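Local coordinates for protein cysteine synthase (Helicobacter pylori, PDB 6AHI) that makes L-cysteine and acetate from O-acetyl-L-serine and hydrogen sulfide with the help of pyridoxal 5'-phosphate, and also has cystathionine beta-synthase activity, at residues T159-I164 with A189-E194. Residues are numbered along the deposited sequence; the frame is centred on the assembly and turned at random.
Sequences TLAPEI and ARYLKE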
ATOM      1  N   THR A 159       3.917  21.181   2.012  1.00 32.84           N
ATOM      2  CA  THR A 159       3.972  19.851   2.653  1.00 32.94           C
ATOM      3  C   THR A 159       5.106  19.028   2.036  1.00 30.42           C
ATOM      4  O   THR A 159       6.160  18.865   2.640  1.00 31.99           O
ATOM      5  CB  THR A 159       2.604  19.147   2.571  1.00 34.68           C
ATOM      6  OG1 THR A 159       2.237  18.905   1.205  1.00 35.14           O
ATOM      7  CG2 THR A 159       1.511  19.937   3.257  1.00 37.27           C
ATOM      8  N   LEU A 160       4.908  18.583   0.793  1.00 29.33           N
ATOM      9  CA  LEU A 160       5.856  17.701   0.096  1.00 27.15           C
ATOM     10  C   LEU A 160       7.237  18.365  -0.030  1.00 25.92           C
ATOM     11  O   LEU A 160       8.249  17.767   0.281  1.00 23.14           O
ATOM     12  CB  LEU A 160       5.299  17.386  -1.292  1.00 29.03           C
ATOM     13  CG  LEU A 160       6.140  16.438  -2.138  1.00 29.05           C
ATOM     14  CD1 LEU A 160       6.430  15.166  -1.372  1.00 30.23           C
ATOM     15  CD2 LEU A 160       5.445  16.112  -3.459  1.00 32.96           C
ATOM     16  N   ALA A 161       7.271  19.600  -0.545  1.00 25.56           N
ATOM     17  CA  ALA A 161       8.548  20.184  -0.973  1.00 26.92           C
ATOM     18  C   ALA A 161       9.466  20.407   0.228  1.00 26.28           C
ATOM     19  O   ALA A 161      10.644  20.035   0.174  1.00 24.22           O
ATOM     20  CB  ALA A 161       8.332  21.445  -1.772  1.00 26.16           C
ATOM     21  N   PRO A 162       8.991  20.962   1.364  1.00 27.96           N
ATOM     22  CA  PRO A 162       9.868  21.131   2.525  1.00 27.03           C
ATOM     23  C   PRO A 162      10.399  19.803   3.073  1.00 26.36           C
ATOM     24  O   PRO A 162      11.541  19.705   3.562  1.00 24.80           O
ATOM     25  CB  PRO A 162       9.004  21.839   3.585  1.00 29.22           C
ATOM     26  CG  PRO A 162       7.858  22.441   2.815  1.00 30.54           C
ATOM     27  CD  PRO A 162       7.672  21.597   1.567  1.00 30.55           C
ATOM     28  N   GLU A 163       9.582  18.763   2.981  1.00 25.36           N
ATOM     29  CA  GLU A 163       9.986  17.432   3.457  1.00 26.82           C
ATOM     30  C   GLU A 163      11.170  16.932   2.617  1.00 23.06           C
ATOM     31  O   GLU A 163      12.117  16.388   3.117  1.00 23.05           O
ATOM     32  CB  GLU A 163       8.763  16.517   3.357  1.00 28.22           C
ATOM     33  CG  GLU A 163       8.734  15.345   4.306  1.00 28.94           C
ATOM     34  CD  GLU A 163       7.514  14.497   4.002  1.00 28.20           C
ATOM     35  OE1 GLU A 163       6.415  14.792   4.512  1.00 27.14           O
ATOM     36  OE2 GLU A 163       7.671  13.549   3.231  1.00 28.41           O
ATOM     37  N   ILE A 164      11.097  17.144   1.309  1.00 23.23           N
ATOM     38  CA  ILE A 164      12.162  16.750   0.379  1.00 23.64           C
ATOM     39  C   ILE A 164      13.477  17.448   0.733  1.00 24.00           C
ATOM     40  O   ILE A 164      14.512  16.810   0.788  1.00 24.61           O
ATOM     41  CB  ILE A 164      11.743  17.031  -1.076  1.00 24.73           C
ATOM     42  CG1 ILE A 164      10.735  15.974  -1.547  1.00 25.36           C
ATOM     43  CG2 ILE A 164      12.964  17.111  -1.983  1.00 25.17           C
ATOM     44  CD1 ILE A 164       9.971  16.360  -2.790  1.00 26.70           C
ATOM     45  N   ALA A 189       8.047  22.680  -7.543  1.00 25.22           N
ATOM     46  CA  ALA A 189       9.040  23.413  -8.291  1.00 26.26           C
ATOM     47  C   ALA A 189       9.238  24.814  -7.712  1.00 28.67           C
ATOM     48  O   ALA A 189      10.378  25.312  -7.624  1.00 30.94           O
ATOM     49  CB  ALA A 189       8.674  23.475  -9.746  1.00 27.78           C
ATOM     50  N   ARG A 190       8.133  25.463  -7.353  1.00 31.34           N
ATOM     51  CA  ARG A 190       8.195  26.836  -6.797  1.00 32.64           C
ATOM     52  C   ARG A 190       9.052  26.830  -5.539  1.00 31.04           C
ATOM     53  O   ARG A 190       9.905  27.666  -5.404  1.00 31.21           O
ATOM     54  CB  ARG A 190       6.797  27.328  -6.428  1.00 35.74           C
ATOM     55  CG  ARG A 190       6.775  28.723  -5.823  1.00 40.41           C
ATOM     56  CD  ARG A 190       5.400  29.265  -5.489  1.00 44.35           C
ATOM     57  NE  ARG A 190       4.319  28.506  -6.095  1.00 49.14           N
ATOM     58  CZ  ARG A 190       4.243  28.156  -7.379  1.00 51.80           C
ATOM     59  NH2 ARG A 190       3.534  27.120  -7.763  1.00 55.52           N
ATOM     60  N   TYR A 191       8.786  25.893  -4.651  1.00 30.19           N
ATOM     61  CA  TYR A 191       9.537  25.790  -3.379  1.00 29.36           C
ATOM     62  C   TYR A 191      11.023  25.470  -3.609  1.00 27.68           C
ATOM     63  O   TYR A 191      11.883  26.087  -2.983  1.00 28.24           O
ATOM     64  CB  TYR A 191       8.948  24.718  -2.468  1.00 29.83           C
ATOM     65  CG  TYR A 191       9.592  24.685  -1.103  1.00 30.85           C
ATOM     66  CD1 TYR A 191       9.168  25.520  -0.078  1.00 33.93           C
ATOM     67  CD2 TYR A 191      10.662  23.856  -0.858  1.00 30.25           C
ATOM     68  CE1 TYR A 191       9.774  25.502   1.165  1.00 35.31           C
ATOM     69  CE2 TYR A 191      11.286  23.824   0.376  1.00 30.93           C
ATOM     70  CZ  TYR A 191      10.821  24.624   1.397  1.00 33.62           C
ATOM     71  OH  TYR A 191      11.420  24.569   2.620  1.00 36.23           O
ATOM     72  N   LEU A 192      11.312  24.519  -4.493  1.00 25.40           N
ATOM     73  CA  LEU A 192      12.699  24.124  -4.809  1.00 25.03           C
ATOM     74  C   LEU A 192      13.467  25.288  -5.453  1.00 26.99           C
ATOM     75  O   LEU A 192      14.642  25.529  -5.123  1.00 25.14           O
ATOM     76  CB  LEU A 192      12.691  22.898  -5.716  1.00 24.70           C
ATOM     77  CG  LEU A 192      12.173  21.603  -5.085  1.00 24.28           C
ATOM     78  CD1 LEU A 192      12.156  20.488  -6.092  1.00 24.05           C
ATOM     79  CD2 LEU A 192      12.999  21.157  -3.887  1.00 25.15           C
ATOM     80  N   LYS A 193      12.796  26.020  -6.364  1.00 28.12           N
ATOM     81  CA  LYS A 193      13.430  27.138  -7.037  1.00 30.18           C
ATOM     82  C   LYS A 193      13.816  28.228  -6.053  1.00 31.31           C
ATOM     83  O   LYS A 193      14.801  28.902  -6.267  1.00 32.00           O
ATOM     84  CB  LYS A 193      12.497  27.744  -8.093  1.00 32.30           C
ATOM     85  CG  LYS A 193      12.740  27.196  -9.483  1.00 33.07           C
ATOM     86  CD  LYS A 193      14.004  27.752 -10.112  1.00 34.19           C
ATOM     87  CE  LYS A 193      14.226  27.225 -11.511  1.00 36.47           C
ATOM     88  NZ  LYS A 193      15.605  27.507 -11.996  1.00 36.55           N
ATOM     89  N   GLU A 194      12.989  28.445  -5.030  1.00 33.76           N
ATOM     90  CA  GLU A 194      13.290  29.444  -3.999  1.00 36.63           C
ATOM     91  C   GLU A 194      14.568  29.072  -3.243  1.00 35.07           C
ATOM     92  O   GLU A 194      15.353  29.958  -2.922  1.00 38.65           O
ATOM     93  CB  GLU A 194      12.140  29.596  -2.996  1.00 39.73           C
ATOM     94  CG  GLU A 194      10.942  30.344  -3.553  1.00 44.93           C
ATOM     95  CD  GLU A 194       9.697  30.317  -2.682  1.00 48.73           C
ATOM     96  OE1 GLU A 194       9.773  29.780  -1.545  1.00 51.71           O
ATOM     97  OE2 GLU A 194       8.652  30.847  -3.135  1.00 54.43           O
TER
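Tyr191 lays its ring against the first turn of helix 160-168, where Ala161 and Pro162 receive it. With CG anti to the backbone N (chi1 -174°), the side chain reaches across from helix 183-195, and the ring passes over the proline. Pro162 CG lies 4.2 Å from the centroid of the Tyr191 ring and only 22° off its normal, a CH-pi contact over the face. Pro162 CA approaches Tyr191 CE2 at 3.7 Å, and Pro162 N, its amide nitrogen, sits above the ring near the rim, so the backbone of the turn shares the packing with the pyrrolidine. At the hydroxyl end, Tyr191 OH comes to 3.8 Å from Pro162 CB.

The other contacts across the two helices are apolar too. Ala161 CB points at the other helix and meets Tyr191 CB at 3.4 Å, a tight fit at the root of the aromatic side chain; the same methyl touches the ring carbon Tyr191 CD2 obliquely at 3.5 Å. The backbones come nearest here, with Ala161 CA and Tyr191 CA 6.2 Å apart, consistent with the small alanine side chain. Deeper in, Ile164 CG2 and Leu192 CD2 make a looser contact at 4.5 Å, and both side chains also rest on Leu289 of strand 287-292. The Tyr191 ring additionally packs edge-to-face with Tyr157, whose OH is hydrogen-bonded to Glu194 OE1.

Apolar packing thus joins two helices running in roughly the same direction, their segment axes 40° apart and 9.1 Å at closest approach. The chain links them through strand 174-178 and the glycine-rich stretch at Gly180-Thr184, which probably binds the cofactor. This is helix-on-helix packing over the central sheet, characteristic of the larger domain of fold-type II pyridoxal-phosphate enzymes.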